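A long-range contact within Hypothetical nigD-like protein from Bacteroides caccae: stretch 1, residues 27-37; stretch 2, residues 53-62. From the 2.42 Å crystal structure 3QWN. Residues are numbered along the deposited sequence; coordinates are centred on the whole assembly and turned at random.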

# COMPACT_ATOMS: atom_id res chain seq x y z
N THR A 27 -9.31 -14.80 -10.55
CA THR A 27 -9.96 -13.50 -10.49
C THR A 27 -8.99 -12.37 -10.21
O THR A 27 -8.09 -12.53 -9.40
CB THR A 27 -11.02 -13.55 -9.40
OG1 THR A 27 -11.95 -14.53 -9.82
CG2 THR A 27 -11.72 -12.21 -9.15
N LEU A 28 -9.23 -11.22 -10.85
CA LEU A 28 -8.48 -10.00 -10.70
C LEU A 28 -9.51 -8.91 -10.45
O LEU A 28 -10.49 -8.83 -11.17
CB LEU A 28 -7.56 -9.73 -11.94
CG LEU A 28 -6.74 -8.47 -11.84
CD1 LEU A 28 -5.37 -8.65 -12.39
CD2 LEU A 28 -7.45 -7.32 -12.44
N ILE A 29 -9.34 -8.12 -9.40
CA ILE A 29 -10.31 -7.08 -9.06
C ILE A 29 -9.58 -5.76 -9.10
O ILE A 29 -8.79 -5.44 -8.20
CB ILE A 29 -11.09 -7.29 -7.74
CG1 ILE A 29 -11.54 -8.76 -7.58
CG2 ILE A 29 -12.27 -6.32 -7.68
CD1 ILE A 29 -11.94 -9.09 -6.28
N PRO A 30 -9.79 -4.99 -10.20
CA PRO A 30 -9.15 -3.67 -10.30
C PRO A 30 -9.69 -2.74 -9.23
O PRO A 30 -10.76 -2.97 -8.70
CB PRO A 30 -9.54 -3.18 -11.71
CG PRO A 30 -10.15 -4.35 -12.40
CD PRO A 30 -10.71 -5.23 -11.34
N ASP A 31 -8.94 -1.69 -8.90
CA ASP A 31 -9.42 -0.74 -7.90
C ASP A 31 -10.56 0.11 -8.48
O ASP A 31 -11.55 0.38 -7.80
CB ASP A 31 -8.25 0.13 -7.43
CG ASP A 31 -7.47 -0.41 -6.24
OD1 ASP A 31 -7.67 -1.60 -5.88
OD2 ASP A 31 -6.67 0.36 -5.66
N ASN A 32 -10.44 0.45 -9.78
CA ASN A 32 -11.34 1.30 -10.57
C ASN A 32 -12.59 0.57 -11.14
O ASN A 32 -13.56 1.25 -11.45
CB ASN A 32 -10.55 1.96 -11.74
CG ASN A 32 -9.57 1.07 -12.52
OD1 ASN A 32 -9.84 -0.10 -12.87
ND2 ASN A 32 -8.42 1.62 -12.87
N GLY A 33 -12.57 -0.75 -11.27
CA GLY A 33 -13.68 -1.48 -11.85
C GLY A 33 -14.18 -2.70 -11.11
O GLY A 33 -13.84 -2.93 -9.94
N GLU A 34 -15.06 -3.45 -11.77
CA GLU A 34 -15.68 -4.66 -11.25
C GLU A 34 -14.72 -5.85 -11.43
O GLU A 34 -13.79 -5.79 -12.24
CB GLU A 34 -17.01 -4.88 -12.01
CG GLU A 34 -18.21 -5.20 -11.13
CD GLU A 34 -18.78 -4.05 -10.32
OE1 GLU A 34 -19.28 -3.08 -10.93
OE2 GLU A 34 -18.74 -4.13 -9.07
N ALA A 35 -14.93 -6.91 -10.67
CA ALA A 35 -14.16 -8.15 -10.68
C ALA A 35 -14.19 -8.78 -12.06
O ALA A 35 -15.22 -8.75 -12.74
CB ALA A 35 -14.72 -9.15 -9.66
N LEU A 36 -13.06 -9.31 -12.48
CA LEU A 36 -12.91 -9.96 -13.77
C LEU A 36 -12.37 -11.35 -13.61
O LEU A 36 -11.48 -11.57 -12.80
CB LEU A 36 -11.94 -9.17 -14.67
CG LEU A 36 -12.35 -7.81 -15.15
CD1 LEU A 36 -11.13 -7.02 -15.55
CD2 LEU A 36 -13.32 -7.90 -16.32
N THR A 37 -12.92 -12.28 -14.40
CA THR A 37 -12.43 -13.65 -14.49
C THR A 37 -11.08 -13.55 -15.23
O THR A 37 -10.98 -12.79 -16.20
CB THR A 37 -13.47 -14.52 -15.22
OG1 THR A 37 -14.60 -14.71 -14.39
CG2 THR A 37 -12.91 -15.88 -15.62
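Stretch 2, residues 53-62: RRVMSNYETL

The most distinctive feature of this contact is a bidentate salt bridge at one end of an otherwise largely apolar packing: the guanidinium group of Arg54 meets the carboxylate of Asp31 through two hydrogen bonds. Arg54 NH1 donates to Asp31 OD1 at 2.6 Å and Arg54 NH2 donates to Asp31 OD2 at 2.8 Å, with N-H...acceptor angles of 158° and 156°. The acid approaches the guanidinium at its edge, near the plane of the group, so that two N-H bonds can point at two carboxylate oxygens at once. Neither residue directs its CA-to-CB bond at the partner stretch; both leave sideways, and the ends of the side chains close the gap. For Arg54 this requires a long reach, with chi1 t, chi2 p and chi3 t. Its NE and NH2 are also hydrogen-bonded elsewhere in the structure.

Stretch 2 is extended throughout, residues 53-62 forming part of a longer strand. Stretch 1 is instead a hairpin-like segment, in which a strand that includes residues 27-29 leads through a turn into a second strand at Leu36 and Thr37. Backbone hydrogen bonds from Leu28 N to Leu36 O (3.0 Å) and from Leu36 N to Leu28 O (2.9 Å) tie the two arms together. No backbone hydrogen bond joins the two stretches. The axis of the first strand of stretch 1 passes 9.4 Å from that of stretch 2 at closest approach, and their N-to-C directions differ by 75°, with a signed crossing angle of -75°. The strands therefore cross steeply and meet through side chains. The nearest CA atoms agree with this spacing: Leu28 CA lies 9.1 Å from Tyr59 CA, and Leu36 CA lies 8.4 Å from Thr61 CA.

Tyr59 is the centre of the packing and loses the largest area to the other stretch. Its CA-to-CB bond points toward stretch 1, and chi1 is p. Leu28, pointing back toward stretch 2, places CD2 over one face of the ring: this methyl is 3.7 Å from the centroid of the Tyr59 ring and 13° off its normal, a well-centred CH-pi contact. Leu28 CD1 lies 3.8 Å from Tyr59 CG and 4.0 Å from Ser57 OG, so this methyl touches both inward-facing residues. Pro30 packs obliquely against the tyrosine, its CG 4.3 Å from Tyr59 CZ and its CB 3.3 Å from Tyr59 OH. That hydroxyl finds a hydrogen-bonding partner elsewhere in the structure.

Beyond the tyrosine, the second arm of stretch 1 contributes Leu36, which points toward stretch 2 and brings CD1 to 3.6 Å from Thr61 OG1. The alternation of the extended chain explains the pattern along stretch 2: Ser57 and Tyr59 face the contact, whereas Asn58 and Glu60 point away. Altogether the two stretches bury 316 Å², counted over both sides.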

# COMPACT_ATOMS: atom_id res chain seq x y z
N ARG A 53 -5.22 -11.91 -2.38
CA ARG A 53 -4.03 -11.12 -2.09
C ARG A 53 -4.11 -9.79 -2.79
O ARG A 53 -4.54 -9.72 -3.94
CB ARG A 53 -2.74 -11.86 -2.52
CG ARG A 53 -2.53 -13.15 -1.79
CD ARG A 53 -1.13 -13.69 -1.96
NE ARG A 53 -0.20 -13.05 -1.03
CZ ARG A 53 0.03 -13.47 0.20
NH1 ARG A 53 -0.63 -14.52 0.70
NH2 ARG A 53 0.91 -12.83 0.97
N ARG A 54 -3.71 -8.73 -2.06
CA ARG A 54 -3.52 -7.36 -2.53
C ARG A 54 -2.12 -7.36 -3.16
O ARG A 54 -1.15 -7.65 -2.45
CB ARG A 54 -3.67 -6.39 -1.35
CG ARG A 54 -3.48 -4.90 -1.65
CD ARG A 54 -4.65 -4.35 -2.38
NE ARG A 54 -4.60 -2.90 -2.61
CZ ARG A 54 -5.47 -2.25 -3.37
NH1 ARG A 54 -6.44 -2.92 -3.99
NH2 ARG A 54 -5.37 -0.94 -3.55
N VAL A 55 -2.01 -7.12 -4.50
CA VAL A 55 -0.75 -7.22 -5.24
C VAL A 55 -0.61 -6.09 -6.27
O VAL A 55 -1.57 -5.39 -6.56
CB VAL A 55 -0.67 -8.63 -5.98
CG1 VAL A 55 -0.54 -9.80 -5.01
CG2 VAL A 55 -1.84 -8.84 -6.94
N MSE A 56 0.59 -5.98 -6.89
CA MSE A 56 0.90 -5.13 -8.05
C MSE A 56 0.80 -6.02 -9.32
O MSE A 56 1.23 -7.19 -9.33
CB MSE A 56 2.28 -4.47 -7.94
CG MSE A 56 2.38 -3.53 -6.73
SE MSE A 56 0.97 -2.16 -6.70
CE MSE A 56 1.44 -1.22 -8.34
N SER A 57 0.22 -5.49 -10.38
CA SER A 57 0.08 -6.31 -11.58
C SER A 57 0.08 -5.50 -12.84
O SER A 57 -0.50 -4.41 -12.91
CB SER A 57 -1.23 -7.11 -11.51
OG SER A 57 -1.44 -7.99 -12.60
N ASN A 58 0.65 -6.10 -13.88
CA ASN A 58 0.54 -5.67 -15.25
C ASN A 58 -0.44 -6.65 -15.88
O ASN A 58 -0.20 -7.87 -15.93
CB ASN A 58 1.87 -5.63 -16.00
CG ASN A 58 1.72 -5.13 -17.42
OD1 ASN A 58 1.64 -5.89 -18.35
ND2 ASN A 58 1.55 -3.84 -17.61
N TYR A 59 -1.58 -6.14 -16.31
CA TYR A 59 -2.62 -6.97 -16.90
C TYR A 59 -3.35 -6.16 -17.94
O TYR A 59 -3.33 -4.92 -17.90
CB TYR A 59 -3.61 -7.46 -15.78
CG TYR A 59 -4.56 -6.39 -15.31
CD1 TYR A 59 -4.17 -5.43 -14.37
CD2 TYR A 59 -5.85 -6.29 -15.83
CE1 TYR A 59 -5.05 -4.44 -13.92
CE2 TYR A 59 -6.73 -5.28 -15.42
CZ TYR A 59 -6.33 -4.36 -14.46
OH TYR A 59 -7.19 -3.37 -14.04
N GLU A 60 -4.12 -6.84 -18.79
CA GLU A 60 -4.98 -6.11 -19.70
C GLU A 60 -6.37 -6.74 -19.70
O GLU A 60 -6.53 -7.92 -19.40
CB GLU A 60 -4.38 -6.00 -21.12
CG GLU A 60 -4.54 -7.18 -22.05
CD GLU A 60 -4.08 -6.85 -23.45
OE1 GLU A 60 -4.12 -5.66 -23.84
OE2 GLU A 60 -3.70 -7.80 -24.18
N THR A 61 -7.36 -5.92 -20.00
CA THR A 61 -8.76 -6.29 -20.10
C THR A 61 -9.10 -6.54 -21.57
O THR A 61 -8.82 -5.66 -22.40
CB THR A 61 -9.57 -5.15 -19.48
OG1 THR A 61 -9.32 -5.18 -18.08
CG2 THR A 61 -11.06 -5.23 -19.77
N LEU A 62 -9.68 -7.72 -21.91
CA LEU A 62 -10.10 -8.00 -23.29
C LEU A 62 -11.60 -8.14 -23.33
O LEU A 62 -12.16 -8.95 -22.57
CB LEU A 62 -9.46 -9.28 -23.87
CG LEU A 62 -8.02 -9.62 -23.60
CD1 LEU A 62 -7.82 -11.06 -23.83
CD2 LEU A 62 -7.10 -8.85 -24.48